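Heavy-metal chelation domain-containing protein (Pyrococcus horikoshii, PDB 3NPG) is of unknown function but, as a member of the putative heavy-metal chelation family with a Rossmann-like part, may bind metal ions. Local coordinates at residues A48-E53 with E81-V86; L192-G197 with V212-S217. One frame throughout, in Å; residues are numbered along the deposited sequence.

How the contacts relate
Contacts 1 and 2 are both largely buried, yet they hold different elements and lie on opposite sides of the chain's centre, their own centres about 19 Å apart and their nearest atoms about 7 Å apart. Contact 1 joins the last strand of a three-stranded antiparallel sheet to helix 79-96, with 169 Å² buried and no hydrogen bond across it. Contact 2 pairs two neighbouring parallel strands of the larger mixed sheet; it buries 533 Å² and relies on backbone bonds, supplemented by two side-chain hydroxyls. Met49 in contact 1 and Gly197 in contact 2 each lie about 4 Å from a bound acetate, probably a solvent component, which would be consistent with a pocket nearby.

Contact 1 (A48-E53 with E81-V86); sequences AMTLPE and ERTLGV
Ala48 and Thr83 account for most of this small interface, and each meets both backbone and side-chain atoms of the other. The methyl of Ala48 points at the helix: its CB stands 3.4 Å from Thr83 O and 3.9 Å from Thr83 CG2. Val86, the third contributor, is three residues further along the same helical face and brings its CG1 to 3.9 Å from Ala48 CB. One methyl therefore rests against the backbone carbonyl of one residue and an isopropyl branch of another.

Thr83 answers with its own methyl. Its CG2, anti to the backbone N, is directed at the carbonyl oxygens of the strand end, 3.5 Å from Ala48 O and 3.6 Å from Met49 O, and then brushes Thr50 CA at 4.2 Å. The hydroxyl takes the other branch, beside the backbone N, where OG1 bonds to Ile79 O one helical turn earlier. That bond explains how a threonine can offer an apolar surface here: its polar atom is occupied within its own helix, and no hydrogen bond crosses the contact.

The strand side is anchored independently. Ala48 bonds through its backbone to Thr33 of strand 32-38, and Thr50 OG1 bonds to Thr33 OG1 and Gly29 O. Val176 of helix 174-177 touches both Ala48 and Val86. The arrangement is helix-on-sheet packing, with helix 79-96 laid by small side chains against the last strand of an antiparallel three-stranded meander, consistent with the enolase N-terminal-like fold.

Contact 2 (L192-G197 with V212-S217); sequences LIVITG and VTHLAS
Ile195 fits between two hydrophobic bumps of the neighbouring strand segment. Val212 meets it with CG1, 3.7 Å from Ile195 CG1, the two side chains crossing at about a right angle; Leu215 sends CD2 to 3.8 Å from Ile195 CB. On the opposite face of the sheet, at Ala216, the bump is only a methyl. It sits in the gap between Val194 and Thr196 of the adjacent strand, Ala216 CB lying 4.0 Å from Val194 CG1 and 3.6 Å from Thr196 OG1. Further toward the start of the strands, Leu192 brings CD1 obliquely up to the His214 ring, 3.4 Å from His214 ND1.

Beneath these side chains the strand axes run parallel within 23°, and backbone bonds fix the register from Val194 with His214 to Thr196 with Ala216. Thr213 begins the pairing. Its OG1, held between the backbone N and carbonyl carbon (chi1 58°), accepts from Ile193 N at 2.9 Å and also shares a hydrogen bond with His214 ND1. Ile193 O receives both Thr213 N and His214 N, so it is gripped twice. An alanine in place of Thr213 would probably leave Ile193 N without this acceptor and His214 ND1 without its hydroxyl partner, making the imidazole freer to turn.

At the far end Gly197 N bonds to Ala216 O at 2.8 Å, while Ser217 OG donates to Gly197 O at 3.0 Å. These are adjacent inner strands, toward the 242-248 side of a Rossmann-like sheet, and the chemistry implies parallel pairing carried by backbone bonds, with apolar side chains packed around Ile195 and a hydroxyl bonded to the opposing backbone at each end.

Contact 1 (A48-E53 with E81-V86)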
loop_
_atom_site.group_PDB
_atom_site.type_symbol
_atom_site.label_atom_id
_atom_site.label_comp_id
_atom_site.label_asym_id
_atom_site.label_seq_id
_atom_site.Cartn_x
_atom_site.Cartn_y
_atom_site.Cartn_z
ATOM N N ALA A 48 7.868 -0.062 21.336
ATOM C CA ALA A 48 6.574 -0.333 20.713
ATOM C C ALA A 48 6.727 -0.222 19.214
ATOM O O ALA A 48 7.238 0.790 18.725
ATOM C CB ALA A 48 5.529 0.651 21.210
HETATM N N MSE A 49 6.369 -1.294 18.477
HETATM C CA MSE A 49 6.538 -1.337 17.021
HETATM C C MSE A 49 5.865 -0.171 16.307
HETATM O O MSE A 49 4.673 0.075 16.499
HETATM C CB MSE A 49 6.055 -2.671 16.448
HETATM C CG MSE A 49 6.326 -2.813 14.965
HETATM SE SE MSE A 49 5.628 -4.442 14.249
HETATM C CE MSE A 49 7.235 -5.505 14.338
ATOM N N THR A 50 6.630 0.534 15.468
ATOM C CA THR A 50 6.116 1.627 14.660
ATOM C C THR A 50 5.443 1.054 13.433
ATOM O O THR A 50 6.012 0.185 12.765
ATOM C CB THR A 50 7.253 2.603 14.297
ATOM O OG1 THR A 50 7.907 3.017 15.495
ATOM C CG2 THR A 50 6.757 3.816 13.545
ATOM N N LEU A 51 4.203 1.480 13.172
ATOM C CA LEU A 51 3.439 1.015 12.022
ATOM C C LEU A 51 3.229 2.185 11.051
ATOM O O LEU A 51 2.236 2.917 11.161
ATOM C CB LEU A 51 2.084 0.423 12.475
ATOM C CG LEU A 51 2.154 -0.677 13.545
ATOM C CD1 LEU A 51 0.807 -0.912 14.158
ATOM C CD2 LEU A 51 2.711 -1.972 12.972
ATOM N N PRO A 52 4.227 2.452 10.157
ATOM C CA PRO A 52 4.121 3.627 9.268
ATOM C C PRO A 52 2.922 3.589 8.335
ATOM O O PRO A 52 2.392 4.641 7.984
ATOM C CB PRO A 52 5.441 3.614 8.499
ATOM C CG PRO A 52 5.942 2.204 8.613
ATOM C CD PRO A 52 5.497 1.723 9.942
ATOM N N GLU A 53 2.472 2.376 7.947
ATOM C CA GLU A 53 1.300 2.213 7.072
ATOM C C GLU A 53 0.007 2.729 7.738
ATOM O O GLU A 53 -0.966 2.995 7.047
ATOM C CB GLU A 53 1.143 0.739 6.618
ATOM C CG GLU A 53 0.864 -0.249 7.751
ATOM C CD GLU A 53 2.081 -0.809 8.470
ATOM O OE1 GLU A 53 3.219 -0.398 8.141
ATOM O OE2 GLU A 53 1.893 -1.672 9.358
ATOM N N GLU A 81 0.945 9.150 18.886
ATOM C CA GLU A 81 0.728 9.326 20.321
ATOM C C GLU A 81 0.508 7.973 21.029
ATOM O O GLU A 81 0.973 7.796 22.155
ATOM C CB GLU A 81 -0.447 10.273 20.578
ATOM C CG GLU A 81 -0.176 11.706 20.150
ATOM C CD GLU A 81 -1.361 12.649 20.276
ATOM O OE1 GLU A 81 -2.368 12.265 20.917
ATOM O OE2 GLU A 81 -1.279 13.776 19.734
ATOM N N ARG A 82 -0.188 7.012 20.356
ATOM C CA ARG A 82 -0.415 5.660 20.899
ATOM C C ARG A 82 0.895 4.894 21.022
ATOM O O ARG A 82 1.156 4.284 22.064
ATOM C CB ARG A 82 -1.380 4.862 20.009
ATOM C CG ARG A 82 -2.836 5.139 20.264
ATOM C CD ARG A 82 -3.714 3.935 19.923
ATOM N NE ARG A 82 -3.570 3.504 18.524
ATOM C CZ ARG A 82 -4.223 4.057 17.501
ATOM N NH1 ARG A 82 -5.024 5.096 17.700
ATOM N NH2 ARG A 82 -4.051 3.595 16.269
ATOM N N THR A 83 1.695 4.858 19.923
ATOM C CA THR A 83 2.967 4.125 19.887
ATOM C C THR A 83 3.938 4.633 20.964
ATOM O O THR A 83 4.511 3.825 21.695
ATOM C CB THR A 83 3.567 4.149 18.473
ATOM O OG1 THR A 83 2.531 3.880 17.521
ATOM C CG2 THR A 83 4.693 3.145 18.308
ATOM N N LEU A 84 4.056 5.978 21.118
ATOM C CA LEU A 84 4.901 6.582 22.166
ATOM C C LEU A 84 4.357 6.255 23.572
ATOM O O LEU A 84 5.140 6.066 24.509
ATOM C CB LEU A 84 5.006 8.106 21.973
ATOM C CG LEU A 84 6.024 8.583 20.928
ATOM C CD1 LEU A 84 5.686 9.980 20.433
ATOM C CD2 LEU A 84 7.447 8.545 21.482
ATOM N N GLY A 85 3.024 6.158 23.684
ATOM C CA GLY A 85 2.350 5.806 24.931
ATOM C C GLY A 85 2.563 4.359 25.336
ATOM O O GLY A 85 2.867 4.078 26.497
ATOM N N VAL A 86 2.406 3.430 24.374
ATOM C CA VAL A 86 2.641 1.996 24.603
ATOM C C VAL A 86 4.130 1.734 24.923
ATOM O O VAL A 86 4.432 0.985 25.852
ATOM C CB VAL A 86 2.138 1.137 23.411
ATOM C CG1 VAL A 86 2.587 -0.314 23.543
ATOM C CG2 VAL A 86 0.619 1.224 23.281
#

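Contact 2 (L192-G197 with V212-S217)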
loop_
_atom_site.group_PDB
_atom_site.type_symbol
_atom_site.label_atom_id
_atom_site.label_comp_id
_atom_site.label_asym_id
_atom_site.label_seq_id
_atom_site.Cartn_x
_atom_site.Cartn_y
_atom_site.Cartn_z
ATOM N N LEU A 192 -5.650 -20.895 24.554
ATOM C CA LEU A 192 -4.279 -20.410 24.593
ATOM C C LEU A 192 -4.140 -19.154 23.710
ATOM O O LEU A 192 -4.283 -19.245 22.492
ATOM C CB LEU A 192 -3.333 -21.532 24.101
ATOM C CG LEU A 192 -1.832 -21.236 24.121
ATOM C CD1 LEU A 192 -1.312 -21.120 25.545
ATOM C CD2 LEU A 192 -1.078 -22.308 23.412
ATOM N N ILE A 193 -3.933 -17.970 24.337
ATOM C CA ILE A 193 -3.760 -16.700 23.618
ATOM C C ILE A 193 -2.414 -16.083 23.978
ATOM O O ILE A 193 -2.208 -15.663 25.121
ATOM C CB ILE A 193 -4.950 -15.719 23.870
ATOM C CG1 ILE A 193 -6.300 -16.374 23.468
ATOM C CG2 ILE A 193 -4.730 -14.384 23.130
ATOM C CD1 ILE A 193 -7.490 -15.641 23.896
ATOM N N VAL A 194 -1.476 -16.076 23.014
ATOM C CA VAL A 194 -0.119 -15.567 23.229
ATOM C C VAL A 194 0.094 -14.243 22.492
ATOM O O VAL A 194 -0.078 -14.179 21.272
ATOM C CB VAL A 194 0.956 -16.618 22.820
ATOM C CG1 VAL A 194 2.350 -16.162 23.225
ATOM C CG2 VAL A 194 0.641 -17.984 23.416
ATOM N N ILE A 195 0.478 -13.191 23.228
ATOM C CA ILE A 195 0.814 -11.890 22.636
ATOM C C ILE A 195 2.342 -11.808 22.521
ATOM O O ILE A 195 3.032 -11.711 23.538
ATOM C CB ILE A 195 0.203 -10.712 23.468
ATOM C CG1 ILE A 195 -1.326 -10.917 23.728
ATOM C CG2 ILE A 195 0.486 -9.358 22.818
ATOM C CD1 ILE A 195 -2.216 -11.139 22.446
ATOM N N THR A 196 2.869 -11.999 21.299
ATOM C CA THR A 196 4.310 -12.123 21.080
ATOM C C THR A 196 4.943 -10.913 20.400
ATOM O O THR A 196 4.369 -10.347 19.469
ATOM C CB THR A 196 4.638 -13.446 20.357
ATOM O OG1 THR A 196 6.056 -13.613 20.310
ATOM C CG2 THR A 196 4.058 -13.506 18.946
ATOM N N GLY A 197 6.160 -10.579 20.829
ATOM C CA GLY A 197 6.934 -9.489 20.249
ATOM C C GLY A 197 7.447 -8.486 21.263
ATOM O O GLY A 197 6.921 -8.392 22.377
ATOM N N VAL A 212 -6.108 -13.240 27.476
ATOM C CA VAL A 212 -4.661 -13.432 27.236
ATOM C C VAL A 212 -4.093 -14.395 28.278
ATOM O O VAL A 212 -4.299 -14.193 29.482
ATOM C CB VAL A 212 -3.883 -12.074 27.237
ATOM C CG1 VAL A 212 -2.388 -12.294 27.012
ATOM C CG2 VAL A 212 -4.449 -11.112 26.196
ATOM N N THR A 213 -3.411 -15.456 27.823
ATOM C CA THR A 213 -2.867 -16.475 28.733
ATOM C C THR A 213 -1.370 -16.299 28.973
ATOM O O THR A 213 -0.893 -16.543 30.081
ATOM C CB THR A 213 -3.205 -17.876 28.226
ATOM O OG1 THR A 213 -2.671 -18.030 26.906
ATOM C CG2 THR A 213 -4.719 -18.150 28.226
ATOM N N HIS A 214 -0.623 -15.894 27.931
ATOM C CA HIS A 214 0.828 -15.731 28.017
ATOM C C HIS A 214 1.289 -14.439 27.359
ATOM O O HIS A 214 0.598 -13.899 26.491
ATOM C CB HIS A 214 1.546 -16.930 27.357
ATOM C CG HIS A 214 1.278 -18.242 28.022
ATOM N ND1 HIS A 214 0.118 -18.951 27.777
ATOM C CD2 HIS A 214 2.062 -18.964 28.854
ATOM C CE1 HIS A 214 0.209 -20.050 28.508
ATOM N NE2 HIS A 214 1.365 -20.108 29.162
ATOM N N LEU A 215 2.486 -13.974 27.737
ATOM C CA LEU A 215 3.154 -12.841 27.117
ATOM C C LEU A 215 4.543 -13.272 26.692
ATOM O O LEU A 215 5.347 -13.671 27.537
ATOM C CB LEU A 215 3.244 -11.647 28.097
ATOM C CG LEU A 215 2.023 -10.720 28.145
ATOM C CD1 LEU A 215 2.111 -9.772 29.320
ATOM C CD2 LEU A 215 1.870 -9.936 26.839
ATOM N N ALA A 216 4.804 -13.285 25.376
ATOM C CA ALA A 216 6.119 -13.645 24.848
ATOM C C ALA A 216 6.841 -12.402 24.356
ATOM O O ALA A 216 6.490 -11.851 23.312
ATOM C CB ALA A 216 5.979 -14.649 23.726
ATOM N N SER A 217 7.795 -11.912 25.146
ATOM C CA SER A 217 8.513 -10.691 24.820
ATOM C C SER A 217 10.002 -10.824 25.155
ATOM O O SER A 217 10.505 -11.947 25.289
ATOM C CB SER A 217 7.903 -9.509 25.561
ATOM O OG SER A 217 8.352 -8.282 25.014
#